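PA0821 (PDB 7DRG) probably acts as an immunity protein (antitoxin) that protects Pseudomonas aeruginosa from a putative VRR-NUC nuclease effector of its type VI secretion system. Local coordinates at residues B[175-180]-B[300-305]; B[306-311]-B[317-322]. All coordinates share one frame; numbering follows the deposited sequence.

In the fold
The two contacts follow each other along the chain: contact 1 joins strand 177-180 to residues 300-305, and contact 2 begins at the next residue, folding 306-311 back on 317-322. Their centres are about 18 Å apart, and apart from the junction, where Thr304 OG1 also bonds Gly306 N, their segments do not touch. Contact 1 lies deeper, its centre about 11 Å from that of the chain, against about 18 Å for contact 2. Thr304 OG1 also bonds to Asp325 of helix 321-328, the helix that contact 2 leads into. The second subunit packs on contact 2 but does not touch contact 1.

Contact 1 of 2, residues B[175-180]-B[300-305]; sequences PEQGYA and IRYETI
The amide of Gln177 meets the phenol end of Tyr302 at its edge, with no atom of the strand segment over either ring face. The two flat groups are nearly coplanar, their planes 19° apart, and approach from opposite directions. Gln177 OE1 lies near the ring plane beside the C-H edge, 3.8 Å from Tyr302 CE2, while the amide nitrogen faces the hydroxyl. The ring itself stacks with Phe222, and Arg240 of helix 238-243 touches both Gln177 and Tyr302.

The bond that joins the segments runs from Gln177 NE2 to Tyr302 OH, 3.1 Å long and nearly straight at 164°, with the hydroxyl oxygen almost in the amide plane. Gln177 reaches it because CG sits between the backbone N and the carbonyl carbon (chi1 58°) and the chain then runs extended to CD. The tyrosine crosses the rest of the gap, so two side chains bridge backbones whose nearest CA atoms, those of Gln177 and Arg301, are 11.2 Å apart.

Gln177 lies in strand 177-180, which pairs with strands 34-46 and 233-237; residues 300-305 belong to the loop between helices 288-297 and 321-328. The contact therefore ties this loop to a side chain of the strand, in the buried part of the fold.

Tyr302 OH has a second partner in the carbonyl oxygen of Phe222. A carbonyl can only accept, so the phenol gives its proton there and receives the N-H of Gln177, and the two bonds together restrain the hydroxyl and satisfy a polar group buried in the interior.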
# COMPACT_ATOMS: atom_id res chain seq x y z
N PRO B 175 -24.35 -18.70 15.79
CA PRO B 175 -22.97 -18.92 15.33
C PRO B 175 -21.98 -18.99 16.48
O PRO B 175 -22.24 -18.54 17.60
CB PRO B 175 -22.69 -17.69 14.46
CG PRO B 175 -24.04 -17.06 14.20
CD PRO B 175 -24.85 -17.37 15.42
N GLU B 176 -20.81 -19.55 16.17
CA GLU B 176 -19.73 -19.58 17.15
C GLU B 176 -19.05 -18.22 17.27
O GLU B 176 -18.65 -17.81 18.37
CB GLU B 176 -18.70 -20.64 16.75
CG GLU B 176 -19.30 -21.98 16.37
CD GLU B 176 -19.82 -22.75 17.56
OE1 GLU B 176 -19.03 -22.96 18.50
OE2 GLU B 176 -21.02 -23.14 17.55
N GLN B 177 -18.91 -17.52 16.16
CA GLN B 177 -18.18 -16.26 16.10
C GLN B 177 -18.50 -15.61 14.77
O GLN B 177 -19.02 -16.24 13.85
CB GLN B 177 -16.67 -16.47 16.24
CG GLN B 177 -16.10 -17.40 15.18
CD GLN B 177 -14.60 -17.59 15.32
OE1 GLN B 177 -13.84 -16.63 15.26
NE2 GLN B 177 -14.17 -18.84 15.49
N GLY B 178 -18.17 -14.33 14.67
CA GLY B 178 -18.49 -13.61 13.45
C GLY B 178 -18.13 -12.15 13.56
O GLY B 178 -17.74 -11.66 14.63
N TYR B 179 -18.28 -11.45 12.44
CA TYR B 179 -17.95 -10.03 12.36
C TYR B 179 -18.57 -9.46 11.10
O TYR B 179 -18.90 -10.20 10.16
CB TYR B 179 -16.43 -9.78 12.36
CG TYR B 179 -15.67 -10.78 11.52
CD1 TYR B 179 -15.55 -10.62 10.15
CD2 TYR B 179 -15.10 -11.91 12.11
CE1 TYR B 179 -14.88 -11.56 9.37
CE2 TYR B 179 -14.43 -12.85 11.34
CZ TYR B 179 -14.32 -12.67 9.99
OH TYR B 179 -13.65 -13.62 9.25
N ALA B 180 -18.70 -8.14 11.07
CA ALA B 180 -19.19 -7.46 9.88
C ALA B 180 -18.57 -6.08 9.80
O ALA B 180 -18.28 -5.45 10.82
CB ALA B 180 -20.71 -7.32 9.87
N ILE B 300 -9.08 -12.84 23.90
CA ILE B 300 -9.67 -14.00 23.25
C ILE B 300 -9.43 -13.99 21.74
O ILE B 300 -10.16 -14.63 21.00
CB ILE B 300 -11.17 -14.14 23.57
CG1 ILE B 300 -11.98 -12.94 23.04
CG2 ILE B 300 -11.38 -14.33 25.07
CD1 ILE B 300 -13.47 -13.22 22.89
N ARG B 301 -8.41 -13.28 21.28
CA ARG B 301 -8.07 -13.27 19.86
C ARG B 301 -7.11 -14.41 19.54
O ARG B 301 -6.24 -14.75 20.34
CB ARG B 301 -7.43 -11.92 19.48
CG ARG B 301 -7.30 -11.69 17.99
CD ARG B 301 -6.74 -10.30 17.73
NE ARG B 301 -5.35 -10.17 18.17
CZ ARG B 301 -4.84 -9.07 18.71
NH1 ARG B 301 -5.61 -8.01 18.90
NH2 ARG B 301 -3.57 -9.04 19.08
N TYR B 302 -7.27 -15.00 18.35
CA TYR B 302 -6.32 -16.00 17.90
C TYR B 302 -4.92 -15.42 17.86
O TYR B 302 -4.71 -14.28 17.42
CB TYR B 302 -6.70 -16.52 16.50
CG TYR B 302 -7.93 -17.39 16.43
CD1 TYR B 302 -7.91 -18.70 16.91
CD2 TYR B 302 -9.10 -16.92 15.84
CE1 TYR B 302 -9.04 -19.50 16.84
CE2 TYR B 302 -10.22 -17.72 15.76
CZ TYR B 302 -10.19 -19.01 16.26
OH TYR B 302 -11.32 -19.79 16.17
N GLU B 303 -3.94 -16.19 18.34
CA GLU B 303 -2.55 -15.76 18.24
C GLU B 303 -2.05 -15.84 16.81
O GLU B 303 -1.21 -15.04 16.39
CB GLU B 303 -1.67 -16.60 19.16
CG GLU B 303 -2.19 -16.68 20.59
CD GLU B 303 -1.27 -17.47 21.50
OE1 GLU B 303 -1.72 -18.49 22.06
OE2 GLU B 303 -0.10 -17.06 21.66
N THR B 304 -2.57 -16.81 16.05
CA THR B 304 -2.28 -16.95 14.63
C THR B 304 -3.46 -17.66 13.99
O THR B 304 -4.14 -18.47 14.63
CB THR B 304 -0.99 -17.73 14.40
OG1 THR B 304 -0.76 -17.88 12.99
CG2 THR B 304 -1.07 -19.12 15.04
N ILE B 305 -3.72 -17.33 12.72
CA ILE B 305 -4.70 -18.06 11.92
C ILE B 305 -4.07 -18.65 10.67
O ILE B 305 -4.79 -19.07 9.76
CB ILE B 305 -5.92 -17.19 11.57
CG1 ILE B 305 -5.50 -15.95 10.78
CG2 ILE B 305 -6.70 -16.79 12.82
CD1 ILE B 305 -6.68 -15.09 10.36

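Contact 2 of 2, residues B[306-311]-B[317-322]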
# COMPACT_ATOMS: atom_id res chain seq x y z
N GLY B 306 -2.76 -18.70 10.61
CA GLY B 306 -2.10 -19.09 9.39
C GLY B 306 -2.13 -17.96 8.38
O GLY B 306 -2.47 -16.81 8.68
N SER B 307 -1.79 -18.30 7.15
CA SER B 307 -1.75 -17.30 6.09
C SER B 307 -3.16 -16.90 5.68
O SER B 307 -4.09 -17.72 5.66
CB SER B 307 -0.97 -17.84 4.90
OG SER B 307 0.38 -18.04 5.27
N LEU B 308 -3.33 -15.61 5.39
CA LEU B 308 -4.59 -15.09 4.88
C LEU B 308 -4.72 -15.25 3.38
O LEU B 308 -5.84 -15.33 2.86
CB LEU B 308 -4.73 -13.61 5.25
CG LEU B 308 -5.04 -13.37 6.73
CD1 LEU B 308 -4.68 -11.95 7.13
CD2 LEU B 308 -6.51 -13.66 7.00
N HIS B 309 -3.59 -15.30 2.67
CA HIS B 309 -3.53 -15.32 1.22
C HIS B 309 -2.71 -16.51 0.75
O HIS B 309 -2.01 -17.16 1.53
CB HIS B 309 -2.91 -14.02 0.68
CG HIS B 309 -3.80 -12.83 0.82
ND1 HIS B 309 -3.32 -11.54 0.91
CD2 HIS B 309 -5.15 -12.73 0.88
CE1 HIS B 309 -4.34 -10.70 1.01
NE2 HIS B 309 -5.46 -11.40 0.99
N GLY B 310 -2.78 -16.79 -0.55
CA GLY B 310 -1.89 -17.74 -1.17
C GLY B 310 -0.47 -17.20 -1.29
O GLY B 310 -0.17 -16.06 -0.94
N GLY B 311 0.42 -18.05 -1.79
CA GLY B 311 1.81 -17.66 -1.94
C GLY B 311 2.02 -16.69 -3.09
O GLY B 311 1.26 -16.64 -4.05
N LEU B 317 2.34 -8.68 -3.57
CA LEU B 317 2.07 -8.62 -2.14
C LEU B 317 1.08 -9.70 -1.73
O LEU B 317 0.05 -9.90 -2.39
CB LEU B 317 1.53 -7.24 -1.78
CG LEU B 317 1.83 -6.69 -0.39
CD1 LEU B 317 3.30 -6.35 -0.28
CD2 LEU B 317 0.96 -5.47 -0.11
N ARG B 318 1.38 -10.42 -0.64
CA ARG B 318 0.48 -11.43 -0.10
C ARG B 318 0.60 -11.43 1.42
O ARG B 318 1.71 -11.42 1.95
CB ARG B 318 0.80 -12.84 -0.61
CG ARG B 318 0.87 -13.00 -2.11
CD ARG B 318 -0.49 -13.31 -2.70
NE ARG B 318 -0.37 -13.58 -4.13
CZ ARG B 318 -1.33 -14.12 -4.87
NH1 ARG B 318 -2.49 -14.46 -4.33
NH2 ARG B 318 -1.12 -14.33 -6.17
N LEU B 319 -0.54 -11.50 2.11
CA LEU B 319 -0.52 -11.58 3.57
C LEU B 319 -0.35 -13.04 3.98
O LEU B 319 -1.32 -13.77 4.18
CB LEU B 319 -1.79 -10.97 4.16
CG LEU B 319 -1.89 -9.46 4.06
CD1 LEU B 319 -3.27 -9.03 4.57
CD2 LEU B 319 -0.79 -8.78 4.85
N VAL B 320 0.91 -13.45 4.11
CA VAL B 320 1.27 -14.81 4.50
C VAL B 320 2.18 -14.74 5.72
O VAL B 320 2.84 -13.72 5.98
CB VAL B 320 1.97 -15.57 3.36
CG1 VAL B 320 1.08 -15.64 2.12
CG2 VAL B 320 3.31 -14.92 3.02
N GLY B 321 2.22 -15.84 6.46
CA GLY B 321 3.14 -16.02 7.57
C GLY B 321 3.19 -14.89 8.57
O GLY B 321 2.18 -14.55 9.19
N TRP B 322 4.38 -14.30 8.73
CA TRP B 322 4.57 -13.25 9.72
C TRP B 322 3.63 -12.07 9.49
O TRP B 322 3.10 -11.49 10.44
CB TRP B 322 6.03 -12.78 9.69
CG TRP B 322 6.35 -11.62 10.60
CD1 TRP B 322 6.80 -11.69 11.88
CD2 TRP B 322 6.26 -10.22 10.28
NE1 TRP B 322 6.99 -10.42 12.38
CE2 TRP B 322 6.67 -9.51 11.42
CE3 TRP B 322 5.87 -9.51 9.14
CZ2 TRP B 322 6.71 -8.11 11.45
CZ3 TRP B 322 5.91 -8.13 9.17
CH2 TRP B 322 6.32 -7.44 10.32
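His309 turns its CG anti to its own carbonyl carbon (chi1 -72°), and Leu319 does the same (chi1 -71°), which lays the two side chains alongside each other and brings the imidazole to the backbone of 317-322. Leu319 N donates to His309 ND1 at 3.0 Å, almost straight at 172° though tilted from the ring plane. With ND1 accepting and NE2 bonded to Glu198, a neutral imidazole protonated on NE2 would fit.

Leu319 O takes two backbone bonds, from Leu308 N at 3.0 Å and from His309 N at 3.1 Å, the latter donor lying above the carbonyl plane. Beside them Leu308 CB packs on Leu319 CB at 4.1 Å. Gly310 O, buried with no polar partner in the model, rests against Arg318 CD and Val320 CG1, while Gly311 O lies over one face of the Arg318 guanidinium. That group forms salt bridges with Asp192, Glu195 and Glu316.

At the other end Gly321 N donates to Ser307 OG at 3.1 Å. The whole is a loop folded back on itself, with an inverse gamma turn centred on Leu319, leading into helix 321-328.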